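Local structure of epoxide hydrolase (Aspergillus niger, 3G02) at residues A[73-76]-A[77-80]; A[167-170]-A[171-174]; A[243-247]-A[248-252]; A[291-294]-A[295-299]. The protein probably hydrolyses epoxides to vicinal diols, as an enantioselective variant of an alpha/beta-hydrolase-fold epoxide hydrolase obtained by directed evolution. The protein carries 9 engineered substitutions. All blocks are in the same frame, centred on the assembly; numbering follows the deposited sequence. Where two conformers were deposited one is given.

Contact 1 of 4, residues A[73-76]-A[77-80]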
# COMPACT_ATOMS: atom_id res chain seq x y z
N PHE A 73 -14.24 -24.05 -1.75
CA PHE A 73 -13.30 -24.14 -0.63
C PHE A 73 -13.89 -24.74 0.65
O PHE A 73 -14.97 -24.35 1.09
CB PHE A 73 -12.69 -22.76 -0.32
CG PHE A 73 -11.65 -22.79 0.76
CD1 PHE A 73 -10.37 -23.27 0.50
CD2 PHE A 73 -11.94 -22.34 2.04
CE1 PHE A 73 -9.40 -23.31 1.50
CE2 PHE A 73 -10.98 -22.36 3.05
CZ PHE A 73 -9.70 -22.85 2.78
N ASP A 74 -13.15 -25.68 1.24
CA ASP A 74 -13.51 -26.26 2.52
C ASP A 74 -12.30 -26.21 3.45
O ASP A 74 -11.25 -26.80 3.17
CB ASP A 74 -14.02 -27.70 2.34
CG ASP A 74 -14.55 -28.32 3.64
OD1 ASP A 74 -14.61 -27.65 4.70
OD2 ASP A 74 -14.90 -29.52 3.59
N TRP A 75 -12.45 -25.49 4.56
CA TRP A 75 -11.39 -25.35 5.55
C TRP A 75 -11.01 -26.68 6.22
O TRP A 75 -9.84 -26.90 6.54
CB TRP A 75 -11.81 -24.33 6.61
CG TRP A 75 -10.86 -24.21 7.76
CD1 TRP A 75 -11.00 -24.75 9.00
CD2 TRP A 75 -9.60 -23.53 7.76
NE1 TRP A 75 -9.92 -24.44 9.78
CE2 TRP A 75 -9.04 -23.69 9.05
CE3 TRP A 75 -8.89 -22.78 6.80
CZ2 TRP A 75 -7.81 -23.13 9.41
CZ3 TRP A 75 -7.67 -22.23 7.16
CH2 TRP A 75 -7.14 -22.42 8.45
N ARG A 76 -11.99 -27.55 6.44
CA ARG A 76 -11.78 -28.74 7.28
C ARG A 76 -10.69 -29.72 6.83
O ARG A 76 -9.88 -30.14 7.66
CB ARG A 76 -13.11 -29.47 7.56
CG ARG A 76 -14.13 -28.68 8.36
CD ARG A 76 -13.64 -28.34 9.76
NE ARG A 76 -14.64 -27.56 10.50
CZ ARG A 76 -14.36 -26.68 11.45
NH1 ARG A 76 -13.11 -26.43 11.81
NH2 ARG A 76 -15.35 -26.03 12.05
N PRO A 77 -10.64 -30.09 5.53
CA PRO A 77 -9.52 -30.93 5.08
C PRO A 77 -8.14 -30.29 5.29
O PRO A 77 -7.19 -30.99 5.65
CB PRO A 77 -9.80 -31.11 3.58
CG PRO A 77 -11.28 -30.95 3.46
CD PRO A 77 -11.60 -29.85 4.44
N PHE A 78 -8.04 -28.98 5.06
CA PHE A 78 -6.79 -28.27 5.33
C PHE A 78 -6.46 -28.28 6.81
O PHE A 78 -5.31 -28.53 7.19
CB PHE A 78 -6.88 -26.83 4.80
CG PHE A 78 -5.68 -25.98 5.11
CD1 PHE A 78 -4.41 -26.34 4.68
CD2 PHE A 78 -5.83 -24.80 5.82
CE1 PHE A 78 -3.30 -25.54 4.96
CE2 PHE A 78 -4.73 -23.99 6.12
CZ PHE A 78 -3.47 -24.36 5.68
N GLU A 79 -7.46 -28.02 7.65
CA GLU A 79 -7.30 -28.07 9.10
C GLU A 79 -6.82 -29.45 9.54
O GLU A 79 -5.94 -29.56 10.40
CB GLU A 79 -8.62 -27.72 9.78
CG GLU A 79 -8.55 -27.60 11.28
CD GLU A 79 -9.88 -27.18 11.86
OE1 GLU A 79 -10.82 -28.00 11.85
OE2 GLU A 79 -9.99 -26.02 12.32
N ALA A 80 -7.38 -30.50 8.95
CA ALA A 80 -6.95 -31.87 9.25
C ALA A 80 -5.48 -32.09 8.88
O ALA A 80 -4.75 -32.76 9.61
CB ALA A 80 -7.84 -32.88 8.54
O HOH W 1 -9.05 -27.76 2.26
O HOH W 2 -10.51 -30.49 10.80
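E79 OE2 is gripped by two donors, W75 NE1 and I24 N, in the first turn of helix 75-82, an N-capped helix of the epoxide hydrolase N-terminal region. W75 NE1 donates a hydrogen bond to E79 OE2 at 3.0 Å from above the carboxylate plane. At the other oxygen R76 NH1 donates to E79 OE1 at 2.8 Å on the syn side, a salt bridge one turn apart, and water 2 donates to both OE1 and R76 O; these donors probably keep the buried acid ionised. E79 reaches them because its chain leaves with CG anti to the backbone N (chi1 -174°) and stays extended. R76 suits its place by carrying two further partners on NH2, D26 OD1 and I24 O. D74 is the N-cap residue, its OD1 accepting from R76 N at 3.1 Å, and P77, which has no N-H to offer, lays CD against the D74 carboxylate. On the flank of the turn F78 turns its edge to the face of the W75 six-membered ring in an offset edge-to-face pair, planes 77° apart, with F78 CD2 3.4 Å from W75 CZ3.

Contact 2 of 4, residues A[167-170]-A[171-174]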
# COMPACT_ATOMS: atom_id res chain seq x y z
N LEU A 167 13.03 -6.93 15.28
CA LEU A 167 13.70 -8.14 14.80
C LEU A 167 14.51 -8.84 15.89
O LEU A 167 14.49 -10.06 15.98
CB LEU A 167 14.55 -7.83 13.56
CG LEU A 167 13.75 -7.43 12.32
CD1 LEU A 167 14.57 -6.59 11.35
CD2 LEU A 167 13.17 -8.66 11.62
N MET A 168 15.20 -8.06 16.73
CA MET A 168 15.98 -8.63 17.83
C MET A 168 15.08 -9.33 18.85
O MET A 168 15.44 -10.38 19.39
CB MET A 168 16.82 -7.55 18.52
CG MET A 168 17.80 -8.10 19.56
SD MET A 168 19.02 -9.23 18.84
CE MET A 168 19.99 -8.11 17.83
N ASP A 169 13.91 -8.75 19.10
CA ASP A 169 12.92 -9.35 19.98
C ASP A 169 12.44 -10.70 19.45
O ASP A 169 12.28 -11.66 20.21
CB ASP A 169 11.72 -8.42 20.16
CG ASP A 169 12.08 -7.14 20.89
OD1 ASP A 169 12.69 -7.21 21.98
OD2 ASP A 169 11.74 -6.05 20.38
N ASN A 170 12.22 -10.77 18.14
CA ASN A 170 11.87 -12.02 17.48
C ASN A 170 12.96 -13.07 17.66
O ASN A 170 12.66 -14.23 17.97
CB ASN A 170 11.59 -11.79 15.99
CG ASN A 170 10.15 -11.39 15.72
OD1 ASN A 170 9.33 -12.22 15.34
ND2 ASN A 170 9.83 -10.11 15.91
N ALA A 171 14.21 -12.66 17.46
CA ALA A 171 15.36 -13.54 17.63
C ALA A 171 15.45 -14.07 19.06
O ALA A 171 15.64 -15.26 19.27
CB ALA A 171 16.64 -12.82 17.24
N ARG A 172 15.27 -13.18 20.03
CA ARG A 172 15.31 -13.57 21.43
C ARG A 172 14.23 -14.62 21.76
O ARG A 172 14.49 -15.57 22.51
CB ARG A 172 15.18 -12.34 22.34
CG ARG A 172 15.44 -12.63 23.82
CD ARG A 172 15.26 -11.37 24.67
NE ARG A 172 13.90 -10.85 24.57
CZ ARG A 172 13.56 -9.75 23.89
NH1 ARG A 172 14.49 -9.04 23.25
NH2 ARG A 172 12.29 -9.37 23.84
N VAL A 173 13.04 -14.46 21.19
CA VAL A 173 11.96 -15.43 21.36
C VAL A 173 12.31 -16.80 20.77
O VAL A 173 12.07 -17.83 21.40
CB VAL A 173 10.62 -14.90 20.77
CG1 VAL A 173 9.57 -16.01 20.72
CG2 VAL A 173 10.11 -13.72 21.59
N VAL A 174 12.87 -16.81 19.56
CA VAL A 174 13.26 -18.07 18.91
C VAL A 174 14.35 -18.78 19.72
O VAL A 174 14.26 -19.98 19.97
CB VAL A 174 13.70 -17.85 17.44
CG1 VAL A 174 14.26 -19.14 16.83
CG2 VAL A 174 12.53 -17.35 16.60
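R172 holds D169 end-on, a salt bridge between residues three apart in the first turns of helix 167-180, one of the helices of the alpha/beta hydrolase fold. NH1 and NH2 both donate to the single oxygen D169 OD1, each at 2.9 Å, and both come in on its anti side. The oxygen lies in the guanidinium plane, yet the carboxylate is turned 75° from that plane, so OD1 alone is engaged by the arginine. The other oxygen, OD2, accepts from G166 N just before the helix. The acid is therefore shared between the arginine and the helix start, where its negative charge would be expected to be favoured by the positive end of the helix dipole. R172 in turn uses NE for a salt bridge to E93 OE2, so its charge is divided between two acids. The bend of its chain at chi3 (60°) swings the guanidinium back beside D169, with D169 O over one face.

N170 faces the interior, and its amide nitrogen is satisfied there: ND2 donates to G166 O and to H313 NE2. Backbone donors are served too, A171 N by L167 O, R172 N by M168 O, V173 N by D169 O and V174 N by N170 O. On the apolar side L167 packs on I194, F197 and L201 of helix 194-205; its side chain lies about 8 Å from that of Y315, a predicted proton donor. Small A171 fits the buried side of the turn. V174 CG2, beside its own backbone N, lies 3.4 Å from N170 O.

Contact 3 of 4, residues A[243-247]-A[248-252]. Engineered in segment 248-252: Y250 (natural residue Leu). With FMT (formic acid), chain C.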
# COMPACT_ATOMS: atom_id res chain seq x y z
N GLU A 243 16.62 -5.23 -8.56
CA GLU A 243 16.39 -3.79 -8.71
C GLU A 243 14.94 -3.48 -9.08
O GLU A 243 14.34 -2.56 -8.51
CB GLU A 243 17.35 -3.19 -9.74
CG GLU A 243 18.78 -3.01 -9.25
CD GLU A 243 19.75 -2.59 -10.35
OE1 GLU A 243 19.34 -2.49 -11.53
OE2 GLU A 243 20.94 -2.37 -10.04
N LYS A 244 14.38 -4.22 -10.04
CA LYS A 244 12.96 -4.12 -10.39
C LYS A 244 12.07 -4.40 -9.18
O LYS A 244 11.09 -3.69 -8.95
CB LYS A 244 12.59 -5.05 -11.55
CG LYS A 244 11.10 -4.99 -11.90
CD LYS A 244 10.75 -5.78 -13.13
CE LYS A 244 9.28 -5.61 -13.47
NZ LYS A 244 8.92 -6.35 -14.71
N PHE A 245 12.42 -5.43 -8.40
CA PHE A 245 11.66 -5.72 -7.19
C PHE A 245 11.70 -4.55 -6.21
O PHE A 245 10.69 -4.19 -5.61
CB PHE A 245 12.13 -7.00 -6.50
CG PHE A 245 11.42 -7.28 -5.21
CD1 PHE A 245 10.15 -7.84 -5.21
CD2 PHE A 245 12.00 -6.93 -3.99
CE1 PHE A 245 9.47 -8.09 -4.02
CE2 PHE A 245 11.33 -7.17 -2.79
CZ PHE A 245 10.07 -7.74 -2.81
N MET A 246 12.89 -3.97 -6.03
CA MET A 246 13.05 -2.90 -5.04
C MET A 246 12.39 -1.58 -5.46
O MET A 246 12.20 -0.69 -4.62
CB MET A 246 14.53 -2.70 -4.69
CG MET A 246 15.17 -3.88 -3.95
SD MET A 246 14.32 -4.37 -2.43
CE MET A 246 14.51 -2.90 -1.43
N THR A 247 12.02 -1.45 -6.74
CA THR A 247 11.47 -0.18 -7.28
C THR A 247 10.05 -0.27 -7.82
O THR A 247 9.30 0.72 -7.76
CB THR A 247 12.33 0.38 -8.41
OG1 THR A 247 12.43 -0.59 -9.46
CG2 THR A 247 13.72 0.77 -7.90
N ASP A 248 9.70 -1.41 -8.40
CA ASP A 248 8.34 -1.64 -8.88
C ASP A 248 7.59 -2.62 -7.98
O ASP A 248 6.37 -2.64 -7.98
CB ASP A 248 8.36 -2.17 -10.32
CG ASP A 248 6.96 -2.40 -10.87
OD1 ASP A 248 6.24 -1.40 -11.12
OD2 ASP A 248 6.57 -3.57 -11.06
N GLY A 249 8.33 -3.44 -7.23
CA GLY A 249 7.71 -4.52 -6.47
C GLY A 249 7.64 -4.33 -4.97
O GLY A 249 7.24 -5.24 -4.26
N TYR A 250 8.02 -3.15 -4.48
CA TYR A 250 8.29 -2.97 -3.06
C TYR A 250 7.29 -2.07 -2.32
O TYR A 250 7.42 -1.86 -1.12
CB TYR A 250 9.71 -2.41 -2.88
CG TYR A 250 10.39 -2.78 -1.59
CD1 TYR A 250 10.61 -4.11 -1.24
CD2 TYR A 250 10.85 -1.79 -0.72
CE1 TYR A 250 11.25 -4.45 -0.06
CE2 TYR A 250 11.49 -2.12 0.46
CZ TYR A 250 11.69 -3.45 0.79
OH TYR A 250 12.34 -3.76 1.96
N ALA A 251 6.30 -1.55 -3.04
CA ALA A 251 5.36 -0.61 -2.42
C ALA A 251 4.64 -1.22 -1.23
O ALA A 251 4.44 -0.54 -0.23
CB ALA A 251 4.37 -0.10 -3.44
N TYR A 252 4.25 -2.50 -1.33
CA TYR A 252 3.55 -3.17 -0.23
C TYR A 252 4.38 -3.09 1.06
O TYR A 252 3.84 -2.81 2.13
CB TYR A 252 3.24 -4.64 -0.59
CG TYR A 252 4.46 -5.50 -0.46
CD1 TYR A 252 5.48 -5.44 -1.42
CD2 TYR A 252 4.64 -6.33 0.64
CE1 TYR A 252 6.63 -6.18 -1.28
CE2 TYR A 252 5.79 -7.07 0.79
CZ TYR A 252 6.79 -6.99 -0.17
OH TYR A 252 7.95 -7.72 -0.03
C FMT C . 8.47 -10.06 2.50
O1 FMT C . 9.19 -10.56 1.65
O2 FMT C . 7.89 -8.98 2.32
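M246 folds back on itself, with CG beside the backbone N (chi1 -67°) and further bends at chi2 and chi3, and this curl carries its methyl over the ring of Y250. There CE stands 3.6 Å from the ring centroid, only 12° off the normal, a CH-pi contact; SD sits over the same face at 4.1 Å, a Met-aromatic pair. Y250 is an engineered residue, leucine in the natural sequence. F245 meets it obliquely, planes 71° apart, its CE2 3.5 Å from Y250 CD1. The turn lies where helix 233-248 ends and helix 251-258 begins. D248 N donates to K244 O at 2.7 Å, whereas the bonds of G249 N to K244 O and to F245 O are both weak. G249, with no side chain, suits this close passage by F245 O. T247 OG1 donates to E243 O, one turn back. The D248 carboxylate reaches across to R259 of the second subunit in a salt bridge, so the turn also helps to join the dimer. Y252 OH donates to O2 of a formic acid, probably from the crystallisation liquor, at 2.7 Å, and Y315, the predicted proton donor, bonds the same molecule. Two phenols converging on one small polar ligand are consistent with the epoxide hydrolase arrangement, in which a tyrosine pair polarises the epoxide oxygen; Y252 is probably the partner of Y315.

Contact 4 of 4, residues A[291-294]-A[295-299]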
# COMPACT_ATOMS: atom_id res chain seq x y z
N PRO A 291 -1.26 -24.07 -6.78
CA PRO A 291 -2.68 -24.33 -6.91
C PRO A 291 -3.49 -23.21 -6.25
O PRO A 291 -3.09 -22.70 -5.20
CB PRO A 291 -2.87 -25.64 -6.14
CG PRO A 291 -1.52 -26.28 -6.13
CD PRO A 291 -0.55 -25.14 -6.05
N SER A 292 -4.60 -22.84 -6.86
CA SER A 292 -5.47 -21.82 -6.28
C SER A 292 -5.92 -22.20 -4.86
O SER A 292 -6.03 -21.34 -3.99
CB SER A 292 -6.66 -21.56 -7.19
OG SER A 292 -6.22 -20.94 -8.39
N GLU A 293 -6.14 -23.50 -4.64
CA GLU A 293 -6.47 -24.03 -3.31
C GLU A 293 -5.42 -23.65 -2.25
O GLU A 293 -5.78 -23.31 -1.12
CB GLU A 293 -6.64 -25.56 -3.39
CG GLU A 293 -6.68 -26.31 -2.05
CD GLU A 293 -7.96 -26.11 -1.25
OE1 GLU A 293 -8.99 -25.70 -1.82
OE2 GLU A 293 -7.92 -26.37 -0.02
N THR A 294 -4.15 -23.71 -2.62
CA THR A 294 -3.07 -23.34 -1.71
C THR A 294 -3.18 -21.87 -1.29
O THR A 294 -3.07 -21.54 -0.11
CB THR A 294 -1.69 -23.63 -2.32
OG1 THR A 294 -1.60 -25.03 -2.62
CG2 THR A 294 -0.56 -23.24 -1.36
N ILE A 295 -3.44 -21.00 -2.26
CA ILE A 295 -3.60 -19.57 -1.97
C ILE A 295 -4.79 -19.33 -1.04
O ILE A 295 -4.67 -18.59 -0.06
CB ILE A 295 -3.70 -18.72 -3.27
CG1 ILE A 295 -2.42 -18.88 -4.10
CG2 ILE A 295 -3.97 -17.25 -2.93
CD1 ILE A 295 -2.38 -18.07 -5.39
N LEU A 296 -5.92 -19.99 -1.31
CA LEU A 296 -7.09 -19.85 -0.44
C LEU A 296 -6.83 -20.37 0.98
O LEU A 296 -7.28 -19.77 1.95
CB LEU A 296 -8.33 -20.52 -1.04
CG LEU A 296 -8.89 -19.85 -2.31
CD1 LEU A 296 -10.11 -20.62 -2.81
CD2 LEU A 296 -9.25 -18.39 -2.07
N GLU A 297 -6.08 -21.47 1.10
CA GLU A 297 -5.69 -22.01 2.40
C GLU A 297 -4.86 -21.00 3.20
O GLU A 297 -5.14 -20.74 4.36
CB GLU A 297 -4.89 -23.31 2.24
CG GLU A 297 -5.73 -24.52 1.84
CD GLU A 297 -4.90 -25.73 1.46
OE1 GLU A 297 -3.65 -25.64 1.39
OE2 GLU A 297 -5.50 -26.81 1.26
N MET A 298 -3.83 -20.45 2.56
CA MET A 298 -2.91 -19.53 3.24
C MET A 298 -3.60 -18.24 3.65
O MET A 298 -3.39 -17.73 4.75
CB MET A 298 -1.69 -19.22 2.38
CG MET A 298 -0.83 -20.44 2.02
SD MET A 298 -0.42 -21.51 3.42
CE MET A 298 0.99 -22.40 2.74
N VAL A 299 -4.42 -17.70 2.75
CA VAL A 299 -5.15 -16.47 3.03
C VAL A 299 -6.21 -16.70 4.12
O VAL A 299 -6.34 -15.88 5.03
CB VAL A 299 -5.77 -15.86 1.74
CG1 VAL A 299 -6.68 -14.69 2.07
CG2 VAL A 299 -4.66 -15.39 0.79
O HOH W 3 -2.56 -27.10 -0.57
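The first turns of helix 292-304 bring two acids together on one side, E293 and E297, four residues apart. E293 OE2 lies 2.8 Å from E297 OE2, so close that one of the groups probably holds a proton. The two carboxylates stand nearly perpendicular, their planes 89° apart. E293 gets there by bending at chi2 (72°), while E297 runs straight beyond CG, its CG lying 3.2 Å from E293 O. The other oxygen of E297 is served separately: water 3 donates to OE1 at 2.7 Å and also bonds T294 OG1, and R81 NH2 makes a long, weak ion pair with it. Burial of E297 and this close second acid would be expected to raise its tendency to take up a proton.

P291 holds the N-cap position. Its missing N-H costs the helix nothing here, since no helical acceptor precedes it; its carbonyl accepts weakly from T294 N and I295 N. Beyond it the regular pattern sets in, L296 N donating to S292 O at 3.0 Å, E297 N to E293 O at 2.9 Å and M298 N to T294 O. The apolar residues face two neighbouring helices: I295 packs on L275 and Y282 and M298 on Y282, all of helix 271-284, and L296 on W69 of helix 59-71. With CG beside its backbone N (chi1 -61°), M298 lays that carbon 3.3 Å from T294 O.

In the fold
From the N terminus, the four contacts follow one another along the chain, each local to a helix or turn; none encloses or crosses another. Contact 1, at the start of helix 75-82, belongs to the N-terminal region, and contact 2, on helix 167-180, flanks the central sheet. Contact 3 joins helices 233-248 and 251-258 and reaches the second subunit. Contact 4 opens helix 292-304. Contacts 1 and 4 are the only two that touch: F73 and F78 pack on E293, L296 and E297, joining helix 75-82 and the loop before it to helix 292-304. Contacts 2 and 4 sit on opposite sides of the chain's centre, their centres about 29 Å apart, whereas contacts 2 and 3 both approach Y315.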